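Local structure of reducing-end xylose-releasing exo-oligoxylanase Rex8A (Paenibacillus barcinonensis, 6SUD) at residues M59-T62 / V67-E70; F110-K115 / R120-P125; E70-G75 / D89-Y94; D38-D43 / R47-V52. The protein hydrolyses linear and branched xylooligosaccharides, releasing xylose from their reducing ends as an exo-oligoxylanase of glycoside hydrolase family 8. The protein carries 1 engineered substitution. All blocks are in the same frame, centred on the assembly; numbering follows the deposited sequence.

Interaction 1 carries Asp61, Arg68 and Glu70, three of the residues that hold the two xylose molecules, and each of the other contacts touches it. Interaction 2 is 11 Å away between centres and extends the same sheet: Ser69 N lies 2.8 Å from Trp112 O, and Trp112 reaches the sugar pocket. Interaction 3 shares Glu70, the probable proton donor, and lies on the same helix 69-81, its centre 9 Å from that of interaction 1. Interaction 4 is more peripheral, 12 Å from interaction 1 between centres, yet Leu60 N meets Ile48 O at 2.8 Å. Interactions 2 and 4 do not touch, their nearest atoms being about 9 Å apart.

Interaction 1. Residues M59-T62 / V67-E70; sequences MLDT and VRSE. With XYP (beta-D-xylopyranose), chain J; XYP (beta-D-xylopyranose), chain K.
Asp61 brings OD2 over one face of the Arg68 guanidinium, toward its rim. Asp61 OD2 is 3.1 Å from Arg68 NE but stands well above the guanidinium plane, so the salt bridge is purely electrostatic and no N-H points at the oxygen. The carboxylate and guanidinium planes are 74° apart. Asp61 CG lies anti to the backbone N (chi1 180°), which brings OD2 between the arginine and the sugar, where it accepts a hydrogen bond from O2 of xylose J at 2.6 Å and another from Asn64. Arg68, extended from CG to NE, forms a second salt bridge with Asp66, and its NH1 turns to the ligands, donating to O3 of xylose J at 3.3 Å and lying 2.9 Å from O1 of xylose K. Glu70, its chain extended beyond CG, accepts hydrogen bonds from O3 of xylose J on OE1 (2.7 Å) and from O4 on OE2 (2.8 Å), with Tyr360 also bonded to OE1. A water joins the two backbones, donating to Met59 O and accepting from Arg68 N, while the Val67 methyl groups lie against Met59 O. The cluster forms part of the sugar-binding site of a family 8 glycosidase, with Glu70 as its probable proton donor.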
# COMPACT_ATOMS: atom_id res chain seq x y z
N MET A 59 -11.79 6.06 7.00
CA MET A 59 -11.85 4.77 6.29
C MET A 59 -12.03 3.72 7.40
O MET A 59 -11.18 3.71 8.31
CB MET A 59 -10.53 4.57 5.54
CG MET A 59 -10.26 5.62 4.47
SD MET A 59 -11.49 5.61 3.11
CE MET A 59 -10.87 4.22 2.17
N LEU A 60 -13.11 2.94 7.39
CA LEU A 60 -13.45 1.97 8.47
C LEU A 60 -12.88 0.59 8.14
O LEU A 60 -13.22 0.05 7.08
CB LEU A 60 -14.98 1.87 8.62
CG LEU A 60 -15.48 1.07 9.83
CD1 LEU A 60 -15.00 1.67 11.14
CD2 LEU A 60 -17.00 0.96 9.81
N ASP A 61 -12.04 0.03 9.01
CA ASP A 61 -11.76 -1.42 8.96
C ASP A 61 -13.03 -2.11 9.49
O ASP A 61 -13.22 -2.15 10.73
CB ASP A 61 -10.46 -1.81 9.68
CG ASP A 61 -10.17 -3.31 9.64
OD1 ASP A 61 -11.09 -4.11 9.36
OD2 ASP A 61 -9.00 -3.67 9.88
N THR A 62 -13.88 -2.54 8.57
CA THR A 62 -15.24 -3.08 8.86
C THR A 62 -15.11 -4.36 9.68
O THR A 62 -15.99 -4.63 10.52
CB THR A 62 -16.01 -3.34 7.57
OG1 THR A 62 -15.24 -4.22 6.75
CG2 THR A 62 -16.30 -2.09 6.77
N VAL A 67 -10.51 2.33 13.10
CA VAL A 67 -9.90 3.19 12.06
C VAL A 67 -8.38 3.03 12.15
O VAL A 67 -7.83 3.25 13.22
CB VAL A 67 -10.36 4.65 12.23
CG1 VAL A 67 -9.69 5.57 11.24
CG2 VAL A 67 -11.87 4.79 12.12
N ARG A 68 -7.73 2.60 11.06
CA ARG A 68 -6.30 2.23 11.05
C ARG A 68 -5.53 3.23 10.20
O ARG A 68 -6.10 3.72 9.21
CB ARG A 68 -6.15 0.79 10.53
CG ARG A 68 -6.88 -0.20 11.42
CD ARG A 68 -6.81 -1.64 11.00
NE ARG A 68 -7.28 -2.39 12.16
CZ ARG A 68 -6.90 -3.61 12.49
NH1 ARG A 68 -6.06 -4.29 11.72
NH2 ARG A 68 -7.35 -4.14 13.61
N SER A 69 -4.29 3.54 10.58
CA SER A 69 -3.45 4.48 9.80
C SER A 69 -3.25 3.91 8.39
O SER A 69 -3.16 4.70 7.45
CB SER A 69 -2.16 4.79 10.50
OG SER A 69 -1.40 3.62 10.72
N GLU A 70 -3.21 2.58 8.26
CA GLU A 70 -3.20 1.89 6.94
C GLU A 70 -4.36 2.43 6.08
O GLU A 70 -4.12 2.93 4.96
CB GLU A 70 -3.29 0.39 7.19
CG GLU A 70 -3.63 -0.47 5.96
CD GLU A 70 -4.09 -1.87 6.35
OE1 GLU A 70 -5.19 -1.98 6.95
OE2 GLU A 70 -3.31 -2.84 6.13
O1 XYP J . -8.01 -8.27 8.05
C1 XYP J . -6.90 -7.50 7.58
C2 XYP J . -6.89 -6.17 8.34
C3 XYP J . -5.75 -5.34 7.82
C4 XYP J . -4.44 -6.06 8.05
C5 XYP J . -4.49 -7.46 7.44
O2 XYP J . -8.11 -5.41 8.20
O3 XYP J . -5.74 -4.08 8.49
O4 XYP J . -3.42 -5.25 7.46
O5 XYP J . -5.66 -8.18 7.86
O1 XYP K . -3.41 -5.05 10.91
C1 XYP K . -2.42 -4.06 10.53
C2 XYP K . -1.81 -4.30 9.15
C3 XYP K . -0.69 -3.32 8.85
C4 XYP K . -0.96 -2.01 9.57
C5 XYP K . -2.46 -1.81 9.70
O2 XYP K . -1.35 -5.65 9.01
O3 XYP K . -0.62 -3.17 7.42
O4 XYP K . -0.37 -2.06 10.87
O5 XYP K . -3.07 -2.79 10.54
O HOH W 1 -9.08 1.93 8.49

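Interaction 2. Residues F110-K115 / R120-P125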
# COMPACT_ATOMS: atom_id res chain seq x y z
N PHE A 110 1.85 8.46 13.66
CA PHE A 110 0.37 8.29 13.79
C PHE A 110 0.10 7.02 14.60
O PHE A 110 0.76 6.00 14.34
CB PHE A 110 -0.28 8.19 12.42
CG PHE A 110 -0.04 9.41 11.56
CD1 PHE A 110 1.15 9.57 10.88
CD2 PHE A 110 -1.00 10.41 11.48
CE1 PHE A 110 1.39 10.71 10.12
CE2 PHE A 110 -0.77 11.54 10.71
CZ PHE A 110 0.42 11.68 10.03
N ALA A 111 -0.77 7.12 15.59
CA ALA A 111 -1.27 5.96 16.37
C ALA A 111 -1.91 4.99 15.38
O ALA A 111 -2.64 5.46 14.49
CB ALA A 111 -2.25 6.44 17.42
N TRP A 112 -1.55 3.71 15.41
CA TRP A 112 -1.85 2.82 14.26
C TRP A 112 -3.36 2.60 14.16
O TRP A 112 -3.84 2.30 13.07
CB TRP A 112 -1.07 1.51 14.31
CG TRP A 112 -1.54 0.46 15.27
CD1 TRP A 112 -1.14 0.31 16.57
CD2 TRP A 112 -2.44 -0.64 15.01
NE1 TRP A 112 -1.73 -0.79 17.13
CE2 TRP A 112 -2.54 -1.38 16.20
CE3 TRP A 112 -3.19 -1.04 13.90
CZ2 TRP A 112 -3.34 -2.52 16.31
CZ3 TRP A 112 -3.98 -2.16 14.01
CH2 TRP A 112 -4.04 -2.90 15.19
N HIS A 113 -4.12 2.74 15.25
CA HIS A 113 -5.59 2.56 15.17
C HIS A 113 -6.29 3.35 16.27
O HIS A 113 -5.68 3.62 17.30
CB HIS A 113 -5.96 1.06 15.12
CG HIS A 113 -5.96 0.34 16.42
ND1 HIS A 113 -6.89 -0.64 16.72
CD2 HIS A 113 -5.14 0.41 17.49
CE1 HIS A 113 -6.67 -1.11 17.93
NE2 HIS A 113 -5.58 -0.51 18.41
N CYS A 114 -7.54 3.71 16.01
CA CYS A 114 -8.40 4.45 16.96
C CYS A 114 -9.84 4.01 16.75
O CYS A 114 -10.15 3.37 15.72
CB CYS A 114 -8.25 5.96 16.80
SG CYS A 114 -8.72 6.61 15.18
N LYS A 115 -10.70 4.34 17.71
CA LYS A 115 -12.16 4.14 17.55
C LYS A 115 -12.63 5.11 16.48
O LYS A 115 -12.01 6.14 16.27
CB LYS A 115 -12.88 4.42 18.87
CG LYS A 115 -12.52 3.48 20.00
CD LYS A 115 -13.24 3.83 21.27
CE LYS A 115 -14.71 3.48 21.21
NZ LYS A 115 -15.41 3.92 22.44
N ARG A 120 -7.95 7.18 20.73
CA ARG A 120 -6.79 6.33 20.39
C ARG A 120 -6.89 5.03 21.21
O ARG A 120 -7.28 5.10 22.39
CB ARG A 120 -5.45 7.03 20.68
CG ARG A 120 -5.08 8.14 19.70
CD ARG A 120 -3.68 8.64 20.05
NE ARG A 120 -3.19 9.75 19.24
CZ ARG A 120 -3.14 11.02 19.63
NH1 ARG A 120 -3.53 11.36 20.85
NH2 ARG A 120 -2.68 11.95 18.82
N LEU A 121 -6.56 3.90 20.58
CA LEU A 121 -6.67 2.52 21.15
C LEU A 121 -5.29 2.01 21.56
O LEU A 121 -5.19 1.26 22.55
CB LEU A 121 -7.29 1.61 20.10
CG LEU A 121 -8.79 1.80 19.88
CD1 LEU A 121 -9.24 1.12 18.60
CD2 LEU A 121 -9.58 1.30 21.08
N SER A 122 -4.27 2.36 20.79
CA SER A 122 -2.84 2.08 21.08
C SER A 122 -2.02 3.23 20.53
O SER A 122 -2.38 3.77 19.49
CB SER A 122 -2.46 0.75 20.48
OG SER A 122 -1.06 0.58 20.44
N PRO A 123 -0.96 3.70 21.21
CA PRO A 123 -0.16 4.81 20.69
C PRO A 123 0.87 4.41 19.61
O PRO A 123 1.27 5.28 18.85
CB PRO A 123 0.55 5.33 21.94
CG PRO A 123 0.71 4.10 22.81
CD PRO A 123 -0.53 3.27 22.55
N GLY A 124 1.25 3.13 19.56
CA GLY A 124 2.30 2.63 18.64
C GLY A 124 1.91 2.82 17.18
O GLY A 124 0.76 2.66 16.82
N PRO A 125 2.87 3.21 16.30
CA PRO A 125 2.61 3.38 14.87
C PRO A 125 2.84 2.13 14.00
O PRO A 125 3.47 1.18 14.45
CB PRO A 125 3.66 4.44 14.54
CG PRO A 125 4.86 3.99 15.34
CD PRO A 125 4.27 3.51 16.65
O HOH W 2 -1.63 -2.29 20.29
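Gly124 O accepts the backbone N-H of Trp112 at 2.9 Å, a bent bond (141° at the hydrogen) whose donor is tilted out of the carbonyl plane. The same Gly124 O lies at the edge of the indole, 3.0 Å from Trp112 CD1. The two segments form a beta hairpin, strands 113-114 and 120-122, whose first strand also pairs with strand 67-68. Cys114 and Arg120 are a non-hydrogen-bonded antiparallel pair, and beside it Leu121 N makes a weak bond to His113 O; the chain then turns a corner at Leu121. Here the His113 imidazole is enclosed on opposite faces. Leu121 CB makes a CH-pi contact 3.5 Å from the centroid of the His113 ring, and Trp112 CZ2 sits over the centre of the other face. A chi1 of 80° places His113 CG between its backbone N and carbonyl carbon, swinging the ring back over Leu121, while its ND1 is held by Asp66. Trp112 in turn packs on Arg68 and touches a bound xylose, so the hairpin contributes Trp112 to the sugar pocket. Ala111 CB lies at the edge of the Arg120 guanidinium and 3.7 Å from Arg120 CD. At the indole edge, one water is held by Ser122 OG at 2.9 Å and accepts a weak, 3.5 Å bond from Trp112 NE1.

Interaction 3. Residues E70-G75 / D89-Y94. With XYP (beta-D-xylopyranose), chain J; XYP (beta-D-xylopyranose), chain K.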
# COMPACT_ATOMS: atom_id res chain seq x y z
N GLU A 70 -3.21 2.58 8.26
CA GLU A 70 -3.20 1.89 6.94
C GLU A 70 -4.36 2.43 6.08
O GLU A 70 -4.12 2.93 4.96
CB GLU A 70 -3.29 0.39 7.19
CG GLU A 70 -3.63 -0.47 5.96
CD GLU A 70 -4.09 -1.87 6.35
OE1 GLU A 70 -5.19 -1.98 6.95
OE2 GLU A 70 -3.31 -2.84 6.13
N GLY A 71 -5.59 2.30 6.58
CA GLY A 71 -6.80 2.63 5.79
C GLY A 71 -6.93 4.12 5.53
O GLY A 71 -7.33 4.49 4.42
N MET A 72 -6.59 4.94 6.52
CA MET A 72 -6.61 6.43 6.38
C MET A 72 -5.64 6.82 5.26
O MET A 72 -6.04 7.57 4.35
CB MET A 72 -6.22 7.11 7.69
CG MET A 72 -7.21 6.91 8.82
SD MET A 72 -8.91 7.47 8.45
CE MET A 72 -8.65 9.23 8.26
N SER A 73 -4.40 6.35 5.32
CA SER A 73 -3.34 6.65 4.32
C SER A 73 -3.74 6.09 2.95
O SER A 73 -3.48 6.77 1.96
CB SER A 73 -1.99 6.15 4.79
OG SER A 73 -1.94 4.73 4.79
N TYR A 74 -4.36 4.91 2.90
CA TYR A 74 -4.89 4.30 1.65
C TYR A 74 -5.97 5.22 1.06
O TYR A 74 -5.90 5.52 -0.13
CB TYR A 74 -5.51 2.93 1.90
CG TYR A 74 -4.54 1.78 2.02
CD1 TYR A 74 -3.20 1.93 1.73
CD2 TYR A 74 -4.98 0.53 2.42
CE1 TYR A 74 -2.32 0.87 1.84
CE2 TYR A 74 -4.12 -0.55 2.51
CZ TYR A 74 -2.78 -0.37 2.23
OH TYR A 74 -1.90 -1.41 2.34
N GLY A 75 -6.93 5.65 1.88
CA GLY A 75 -8.00 6.55 1.41
C GLY A 75 -7.44 7.84 0.84
O GLY A 75 -7.92 8.31 -0.19
N ASP A 89 -8.84 15.83 1.96
CA ASP A 89 -8.74 16.86 3.02
C ASP A 89 -9.50 16.40 4.27
O ASP A 89 -9.01 16.63 5.39
CB ASP A 89 -9.21 18.21 2.49
CG ASP A 89 -8.15 18.91 1.64
OD1 ASP A 89 -6.99 18.46 1.65
OD2 ASP A 89 -8.50 19.89 0.96
N ARG A 90 -10.69 15.80 4.12
CA ARG A 90 -11.45 15.25 5.26
C ARG A 90 -10.66 14.12 5.94
O ARG A 90 -10.58 14.13 7.19
CB ARG A 90 -12.82 14.72 4.83
CG ARG A 90 -13.89 15.79 4.64
CD ARG A 90 -15.20 15.11 4.26
NE ARG A 90 -16.34 16.03 4.21
CZ ARG A 90 -17.12 16.35 5.23
NH1 ARG A 90 -16.90 15.86 6.44
NH2 ARG A 90 -18.13 17.19 5.04
N LEU A 91 -10.11 13.18 5.17
CA LEU A 91 -9.32 12.05 5.74
C LEU A 91 -8.06 12.59 6.42
O LEU A 91 -7.79 12.20 7.56
CB LEU A 91 -8.93 11.07 4.63
CG LEU A 91 -10.09 10.23 4.09
CD1 LEU A 91 -9.72 9.53 2.80
CD2 LEU A 91 -10.56 9.25 5.14
N TRP A 92 -7.33 13.48 5.75
CA TRP A 92 -6.08 14.04 6.31
C TRP A 92 -6.38 14.77 7.63
O TRP A 92 -5.62 14.60 8.61
CB TRP A 92 -5.35 14.94 5.31
CG TRP A 92 -4.16 15.62 5.90
CD1 TRP A 92 -3.91 16.96 5.93
CD2 TRP A 92 -3.07 15.00 6.62
NE1 TRP A 92 -2.73 17.22 6.58
CE2 TRP A 92 -2.20 16.04 7.02
CE3 TRP A 92 -2.75 13.68 6.95
CZ2 TRP A 92 -1.02 15.80 7.73
CZ3 TRP A 92 -1.59 13.44 7.66
CH2 TRP A 92 -0.74 14.49 8.04
N ASN A 93 -7.45 15.56 7.65
CA ASN A 93 -7.82 16.36 8.85
C ASN A 93 -8.09 15.41 10.01
O ASN A 93 -7.60 15.70 11.13
CB ASN A 93 -8.99 17.30 8.56
CG ASN A 93 -9.12 18.37 9.61
OD1 ASN A 93 -8.16 18.69 10.33
ND2 ASN A 93 -10.30 18.95 9.71
N TYR A 94 -8.84 14.32 9.77
CA TYR A 94 -9.08 13.26 10.78
C TYR A 94 -7.73 12.71 11.30
O TYR A 94 -7.55 12.71 12.53
CB TYR A 94 -10.00 12.18 10.21
CG TYR A 94 -10.40 11.10 11.19
CD1 TYR A 94 -9.52 10.10 11.55
CD2 TYR A 94 -11.67 11.08 11.75
CE1 TYR A 94 -9.89 9.11 12.45
CE2 TYR A 94 -12.06 10.10 12.64
CZ TYR A 94 -11.17 9.10 12.99
OH TYR A 94 -11.56 8.14 13.88
O1 XYP J . -8.01 -8.27 8.05
C1 XYP J . -6.90 -7.50 7.58
C2 XYP J . -6.89 -6.17 8.34
C3 XYP J . -5.75 -5.34 7.82
C4 XYP J . -4.44 -6.06 8.05
C5 XYP J . -4.49 -7.46 7.44
O2 XYP J . -8.11 -5.41 8.20
O3 XYP J . -5.74 -4.08 8.49
O4 XYP J . -3.42 -5.25 7.46
O5 XYP J . -5.66 -8.18 7.86
O1 XYP K . -3.41 -5.05 10.91
C1 XYP K . -2.42 -4.06 10.53
C2 XYP K . -1.81 -4.30 9.15
C3 XYP K . -0.69 -3.32 8.85
C4 XYP K . -0.96 -2.01 9.57
C5 XYP K . -2.46 -1.81 9.70
O2 XYP K . -1.35 -5.65 9.01
O3 XYP K . -0.62 -3.17 7.42
O4 XYP K . -0.37 -2.06 10.87
O5 XYP K . -3.07 -2.79 10.54
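A Met-aromatic contact and a close glycine-leucine contact join two antiparallel helices of the (alpha/alpha)6 barrel, the fold of family 8 glycosidases. The local axes of helices 70-75 and 89-94 come within 9.4 Å, with 150° between their directions. Met72 and Leu91 carry most of the contact. The Met72 chain is bent at both chi2 and chi3, curling the thioether across so that the methyl CE enters the angle between Leu91 and Tyr94. There Met72 CE is 3.7 Å from Leu91 CD2 and 3.5 Å from Tyr94 CD1, and it also presses on the backbone at Leu91 O, 3.2 Å away. The sulfur follows obliquely, Met72 SD lying 4.1 Å from Tyr94 CD1 and 42° off the normal of the ring. Tyr94, with CG anti to its backbone N (chi1 -176°), offers CD1 to the methyl; the two side chains cross at about a right angle, and Tyr94 OH is bonded to Pro116 O. Leu91, pointing at the other helix, divides its two methyl groups: CD2 packs on Met72, while Leu91 CD1 reaches Gly75 C at 3.4 Å, an approach to bare backbone allowed by the missing side chain of glycine. Glu70, one helical turn before Tyr74, holds O3 and O4 of xylose J and so ties this helix to the active site. Around the pair, Phe133 of helix 127-144 packs on Met72, strand 56-59 adds Tyr58 against Met72 and Met59 against Leu91, and Tyr49 of strand 49-52 covers Leu91 further.

Interaction 4. Residues D38-D43 / R47-V52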
# COMPACT_ATOMS: atom_id res chain seq x y z
N ASP A 38 -18.99 3.59 -5.22
CA ASP A 38 -19.46 2.50 -4.33
C ASP A 38 -18.64 2.48 -3.03
O ASP A 38 -19.25 2.36 -1.96
CB ASP A 38 -19.44 1.14 -5.02
CG ASP A 38 -20.48 0.98 -6.11
OD1 ASP A 38 -21.39 1.83 -6.18
OD2 ASP A 38 -20.38 0.00 -6.88
N LEU A 39 -17.33 2.60 -3.11
CA LEU A 39 -16.46 2.52 -1.91
C LEU A 39 -16.64 3.72 -0.99
O LEU A 39 -16.65 3.53 0.24
CB LEU A 39 -15.01 2.43 -2.36
CG LEU A 39 -14.43 1.03 -2.46
CD1 LEU A 39 -12.93 1.13 -2.22
CD2 LEU A 39 -15.10 0.08 -1.46
N PHE A 40 -16.73 4.93 -1.54
CA PHE A 40 -16.85 6.16 -0.72
C PHE A 40 -18.31 6.60 -0.49
O PHE A 40 -18.54 7.26 0.54
CB PHE A 40 -16.05 7.29 -1.35
CG PHE A 40 -14.56 7.07 -1.20
CD1 PHE A 40 -13.93 6.06 -1.89
CD2 PHE A 40 -13.84 7.77 -0.26
CE1 PHE A 40 -12.59 5.77 -1.69
CE2 PHE A 40 -12.49 7.51 -0.07
CZ PHE A 40 -11.86 6.52 -0.81
N TYR A 41 -19.25 6.30 -1.38
CA TYR A 41 -20.64 6.81 -1.26
C TYR A 41 -21.68 5.71 -1.49
O TYR A 41 -22.88 6.04 -1.70
CB TYR A 41 -20.84 7.95 -2.26
CG TYR A 41 -20.00 9.14 -1.88
CD1 TYR A 41 -20.25 9.77 -0.68
CD2 TYR A 41 -18.94 9.57 -2.65
CE1 TYR A 41 -19.48 10.85 -0.26
CE2 TYR A 41 -18.15 10.64 -2.23
CZ TYR A 41 -18.44 11.29 -1.04
OH TYR A 41 -17.73 12.38 -0.62
N GLY A 42 -21.27 4.45 -1.41
CA GLY A 42 -22.18 3.34 -1.74
C GLY A 42 -23.06 2.96 -0.57
O GLY A 42 -23.13 3.72 0.42
N ASP A 43 -23.70 1.79 -0.66
CA ASP A 43 -24.71 1.38 0.35
C ASP A 43 -24.01 0.89 1.63
O ASP A 43 -22.76 0.77 1.64
CB ASP A 43 -25.71 0.39 -0.26
CG ASP A 43 -25.21 -1.03 -0.46
OD1 ASP A 43 -24.21 -1.42 0.18
OD2 ASP A 43 -25.83 -1.75 -1.27
N ARG A 47 -19.76 0.45 1.22
CA ARG A 47 -18.88 1.63 1.44
C ARG A 47 -17.90 1.35 2.58
O ARG A 47 -18.23 0.58 3.49
CB ARG A 47 -19.63 2.90 1.81
CG ARG A 47 -20.11 2.95 3.26
CD ARG A 47 -21.12 4.05 3.42
NE ARG A 47 -20.48 5.34 3.25
CZ ARG A 47 -21.10 6.48 2.95
NH1 ARG A 47 -20.40 7.59 2.82
NH2 ARG A 47 -22.41 6.51 2.75
N ILE A 48 -16.74 1.99 2.53
CA ILE A 48 -15.74 1.92 3.64
C ILE A 48 -15.38 3.33 4.11
O ILE A 48 -14.61 3.42 5.08
CB ILE A 48 -14.51 1.12 3.20
CG1 ILE A 48 -13.79 1.77 2.02
CG2 ILE A 48 -14.89 -0.33 2.91
CD1 ILE A 48 -12.50 1.08 1.62
N TYR A 49 -15.95 4.36 3.49
CA TYR A 49 -15.69 5.79 3.81
C TYR A 49 -16.92 6.41 4.48
O TYR A 49 -18.05 6.16 4.04
CB TYR A 49 -15.29 6.57 2.56
CG TYR A 49 -15.23 8.06 2.77
CD1 TYR A 49 -14.18 8.66 3.44
CD2 TYR A 49 -16.24 8.88 2.29
CE1 TYR A 49 -14.12 10.04 3.61
CE2 TYR A 49 -16.20 10.25 2.46
CZ TYR A 49 -15.14 10.84 3.12
OH TYR A 49 -15.13 12.20 3.28
N TYR A 50 -16.68 7.21 5.53
CA TYR A 50 -17.71 7.84 6.39
C TYR A 50 -17.33 9.27 6.71
O TYR A 50 -16.33 9.51 7.41
CB TYR A 50 -17.92 7.02 7.66
CG TYR A 50 -18.40 5.62 7.38
CD1 TYR A 50 -17.49 4.61 7.10
CD2 TYR A 50 -19.75 5.33 7.28
CE1 TYR A 50 -17.91 3.32 6.79
CE2 TYR A 50 -20.19 4.04 6.99
CZ TYR A 50 -19.26 3.04 6.75
OH TYR A 50 -19.67 1.77 6.46
N PRO A 51 -18.12 10.26 6.23
CA PRO A 51 -17.89 11.66 6.55
C PRO A 51 -18.15 11.92 8.03
O PRO A 51 -18.98 11.26 8.60
CB PRO A 51 -18.90 12.48 5.73
CG PRO A 51 -19.65 11.48 4.88
CD PRO A 51 -19.25 10.08 5.29
N VAL A 52 -17.43 12.87 8.62
CA VAL A 52 -17.71 13.31 10.02
C VAL A 52 -17.76 14.84 10.06
O VAL A 52 -16.76 15.48 9.64
CB VAL A 52 -16.71 12.79 11.06
CG1 VAL A 52 -17.23 13.06 12.47
CG2 VAL A 52 -16.41 11.30 10.88
O HOH W 3 -17.17 13.60 2.10
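Phe40 and Tyr49 press their rings together at the apolar centre, Phe40 CD2 lying 3.3 Å from Tyr49 CG. The planes are inclined at 37° with the centroids of the Phe40 and Tyr49 rings 5.2 Å apart, an oblique meeting, neither stacked nor edge-to-face. Helix 25-41 leads through a short loop to strand 49-52, which packs back on it and pairs with strand 56-59. Beside the rings Leu39 CD1 touches Ile48 CD1 at 3.9 Å, and Met59 packs against Phe40, Ile48 and Tyr49. Further out, Leu39 O accepts two backbone N-H groups, Ile48 N at 2.8 Å and, weakly, Tyr49 N, while Arg47 N bonds almost straight to Asp43 O. Arg47 folds back on its own segment: with CG between the backbone N and the carbonyl carbon (chi1 77°) and a bend at chi3, Arg47 NE donates to Tyr49 O at 2.7 Å in the guanidinium plane. NH1 adds a weak bond to the same oxygen, which is thus gripped twice. Tyr41 CA lies over one face of the Arg47 guanidinium, toward its rim. Tyr41 and Tyr49 run side by side in the same direction, and at the polar edge a water spans their hydroxyls, 3.0 Å from Tyr41 OH and 2.7 Å from Tyr49 OH, with Glu87 also bonded to Tyr41 OH.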